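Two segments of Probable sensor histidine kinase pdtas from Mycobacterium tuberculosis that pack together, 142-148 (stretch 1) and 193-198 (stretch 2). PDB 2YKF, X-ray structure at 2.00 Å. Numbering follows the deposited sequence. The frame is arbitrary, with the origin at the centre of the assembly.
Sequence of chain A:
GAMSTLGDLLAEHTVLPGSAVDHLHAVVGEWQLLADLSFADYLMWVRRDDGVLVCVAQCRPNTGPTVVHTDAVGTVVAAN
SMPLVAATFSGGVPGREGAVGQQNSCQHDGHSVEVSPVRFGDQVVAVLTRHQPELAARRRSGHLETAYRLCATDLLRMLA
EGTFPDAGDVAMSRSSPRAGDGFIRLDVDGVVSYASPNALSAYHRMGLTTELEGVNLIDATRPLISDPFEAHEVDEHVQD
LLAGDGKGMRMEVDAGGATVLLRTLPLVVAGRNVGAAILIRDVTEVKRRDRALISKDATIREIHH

Stretch 1, residues 142-148: GHLETAY
Stretch 2 193-198: SYASPN

The first turns of a helix pack here against a short strand and the start of a second helix. Gly142, at phi/psi -70/-179, occupies the N-cap position, and His143 to Tyr148 follow with helical angles near -60/-45. Thr146 N donates to Gly142 O (3.0 Å), Ala147 N to His143 O (2.8 Å) and Tyr148 N to Leu144 O (2.9 Å). The register is set by two CA pairs: Ala147 lies 7.0 Å from Tyr194, and Leu144 lies 6.2 Å from Ser196.

Stretch 2 begins at a corner, where Ser193 (-93/-22, chi1 80°) is exposed and out of reach of the helix. The chain then extends through Tyr194 (-157/137), whose CA-to-CB bond points toward the helix. With chi1 at 175° (t) and chi2 at 77°, its ring is the centrepiece of the contact. The CB of Ala147 sits over one face, 3.7 Å from the ring centroid and 25° off the normal, a CH-pi contact in which Ala147 CB comes within 3.4 Å of Tyr194 CD2. Alanine suits this place because its single methyl points toward the strand and lets the ring lie close to the helix. The carbonyl O of His143 lies over the same face. His143 CB approaches Tyr194 CE1 at 4.1 Å, but with chi1 -66° (m) and chi2 128° the imidazole leads away. The phenol oxygen reaches the backbone of the helix, with Tyr194 OH 3.2 Å from Leu144 CA and 3.5 Å from Leu144 CB; no hydrogen bond crosses between the stretches.

Ala195 (-133/126) continues the strand, and its methyl points away from the helix, as alternation along a strand requires. Ser196 (-69/165, chi1 67°, p) turns its CB toward the helix and N-caps the next one, its short hydroxyl side chain capping a backbone N just past the stretch. A water bridges the segments, 3.0 Å from Ser196 OG and 2.6 Å from Tyr148 OH; Tyr148 has chi1 -85° (m) and chi2 26°.

Pro197 (-55/-42, C-gamma exo) opens the second helix, where its fixed phi fits and its lack of an amide hydrogen costs little. Its CD lies 4.3 Å from Leu144 CD1, which also lies 4.4 Å from Ser196 CB. Leu144, at chi1 -179° and chi2 150° (both t), thus gives these neighbours an apolar surface. Asn198 (-63/-35, chi1 -87°, chi2 -7°) points its CB toward stretch 1 without touching it; its amide is hydrogen-bonded elsewhere in the structure. The whole contact buries 223 Å², both sides summed.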

# COMPACT_ATOMS: atom_id res chain seq x y z
N GLY A 142 -5.43 13.79 -13.21
CA GLY A 142 -5.31 14.90 -12.31
C GLY A 142 -3.84 15.13 -12.00
O GLY A 142 -2.96 14.43 -12.54
N HIS A 143 -3.55 16.11 -11.16
CA HIS A 143 -2.17 16.38 -10.81
C HIS A 143 -1.41 15.20 -10.16
O HIS A 143 -0.23 14.94 -10.50
CB HIS A 143 -2.05 17.62 -9.97
CG HIS A 143 -2.44 18.84 -10.74
ND1 HIS A 143 -3.36 19.76 -10.28
CD2 HIS A 143 -2.13 19.22 -12.01
CE1 HIS A 143 -3.55 20.69 -11.20
NE2 HIS A 143 -2.80 20.39 -12.25
N LEU A 144 -2.08 14.49 -9.24
CA LEU A 144 -1.46 13.34 -8.55
C LEU A 144 -1.04 12.33 -9.58
O LEU A 144 0.15 11.94 -9.64
CB LEU A 144 -2.43 12.69 -7.54
CG LEU A 144 -1.81 11.49 -6.78
CD1 LEU A 144 -2.48 11.42 -5.39
CD2 LEU A 144 -1.93 10.14 -7.43
N GLU A 145 -1.98 11.94 -10.44
CA GLU A 145 -1.66 10.94 -11.44
C GLU A 145 -0.57 11.40 -12.44
O GLU A 145 0.34 10.63 -12.81
CB GLU A 145 -2.95 10.50 -12.20
CG GLU A 145 -4.07 9.94 -11.21
CD GLU A 145 -4.91 11.01 -10.38
OE1 GLU A 145 -4.72 12.27 -10.49
OE2 GLU A 145 -5.78 10.55 -9.60
N THR A 146 -0.61 12.66 -12.85
CA THR A 146 0.53 13.18 -13.63
C THR A 146 1.86 13.11 -12.91
O THR A 146 2.88 12.59 -13.49
CB THR A 146 0.26 14.63 -14.10
OG1 THR A 146 -0.97 14.62 -14.81
CG2 THR A 146 1.30 15.07 -14.98
N ALA A 147 1.91 13.60 -11.65
CA ALA A 147 3.22 13.60 -10.89
C ALA A 147 3.76 12.16 -10.71
O ALA A 147 4.97 11.86 -10.87
CB ALA A 147 3.00 14.26 -9.49
N TYR A 148 2.82 11.23 -10.47
CA TYR A 148 3.22 9.79 -10.31
C TYR A 148 3.78 9.23 -11.62
O TYR A 148 4.81 8.54 -11.62
CB TYR A 148 2.00 8.96 -9.93
CG TYR A 148 1.62 8.87 -8.50
CD1 TYR A 148 1.93 9.84 -7.61
CD2 TYR A 148 0.91 7.75 -8.04
CE1 TYR A 148 1.56 9.71 -6.25
CE2 TYR A 148 0.55 7.63 -6.73
CZ TYR A 148 0.85 8.60 -5.86
OH TYR A 148 0.48 8.51 -4.53
N SER A 193 8.43 20.54 -5.99
CA SER A 193 7.69 20.86 -7.17
C SER A 193 6.32 20.24 -7.15
O SER A 193 5.39 20.76 -7.80
CB SER A 193 8.49 20.47 -8.40
OG SER A 193 8.38 19.07 -8.66
N TYR A 194 6.13 19.16 -6.34
CA TYR A 194 4.77 18.58 -6.16
C TYR A 194 4.75 17.84 -4.85
O TYR A 194 5.74 17.13 -4.54
CB TYR A 194 4.39 17.58 -7.31
CG TYR A 194 3.05 16.92 -7.03
CD1 TYR A 194 1.86 17.62 -7.24
CD2 TYR A 194 2.99 15.65 -6.42
CE1 TYR A 194 0.62 17.06 -6.95
CE2 TYR A 194 1.78 15.07 -6.12
CZ TYR A 194 0.61 15.77 -6.38
OH TYR A 194 -0.58 15.23 -6.06
N ALA A 195 3.66 18.02 -4.10
CA ALA A 195 3.38 17.25 -2.85
C ALA A 195 1.94 16.75 -2.88
O ALA A 195 0.98 17.53 -3.11
CB ALA A 195 3.64 18.13 -1.59
N SER A 196 1.76 15.44 -2.71
CA SER A 196 0.42 14.86 -2.81
C SER A 196 -0.42 15.32 -1.60
O SER A 196 0.12 15.87 -0.59
CB SER A 196 0.54 13.33 -2.89
OG SER A 196 1.04 12.84 -1.65
N PRO A 197 -1.76 15.14 -1.68
CA PRO A 197 -2.56 15.50 -0.52
C PRO A 197 -2.09 14.78 0.77
O PRO A 197 -2.02 15.39 1.87
CB PRO A 197 -3.97 15.02 -0.95
CG PRO A 197 -4.00 15.41 -2.42
CD PRO A 197 -2.62 14.88 -2.85
N ASN A 198 -1.77 13.49 0.65
CA ASN A 198 -1.29 12.71 1.82
C ASN A 198 -0.00 13.20 2.39
O ASN A 198 0.22 13.18 3.64
CB ASN A 198 -1.17 11.20 1.45
CG ASN A 198 -2.48 10.49 1.67
OD1 ASN A 198 -3.43 11.10 2.21
ND2 ASN A 198 -2.59 9.25 1.22
O HOH W 1 0.28 10.04 -2.40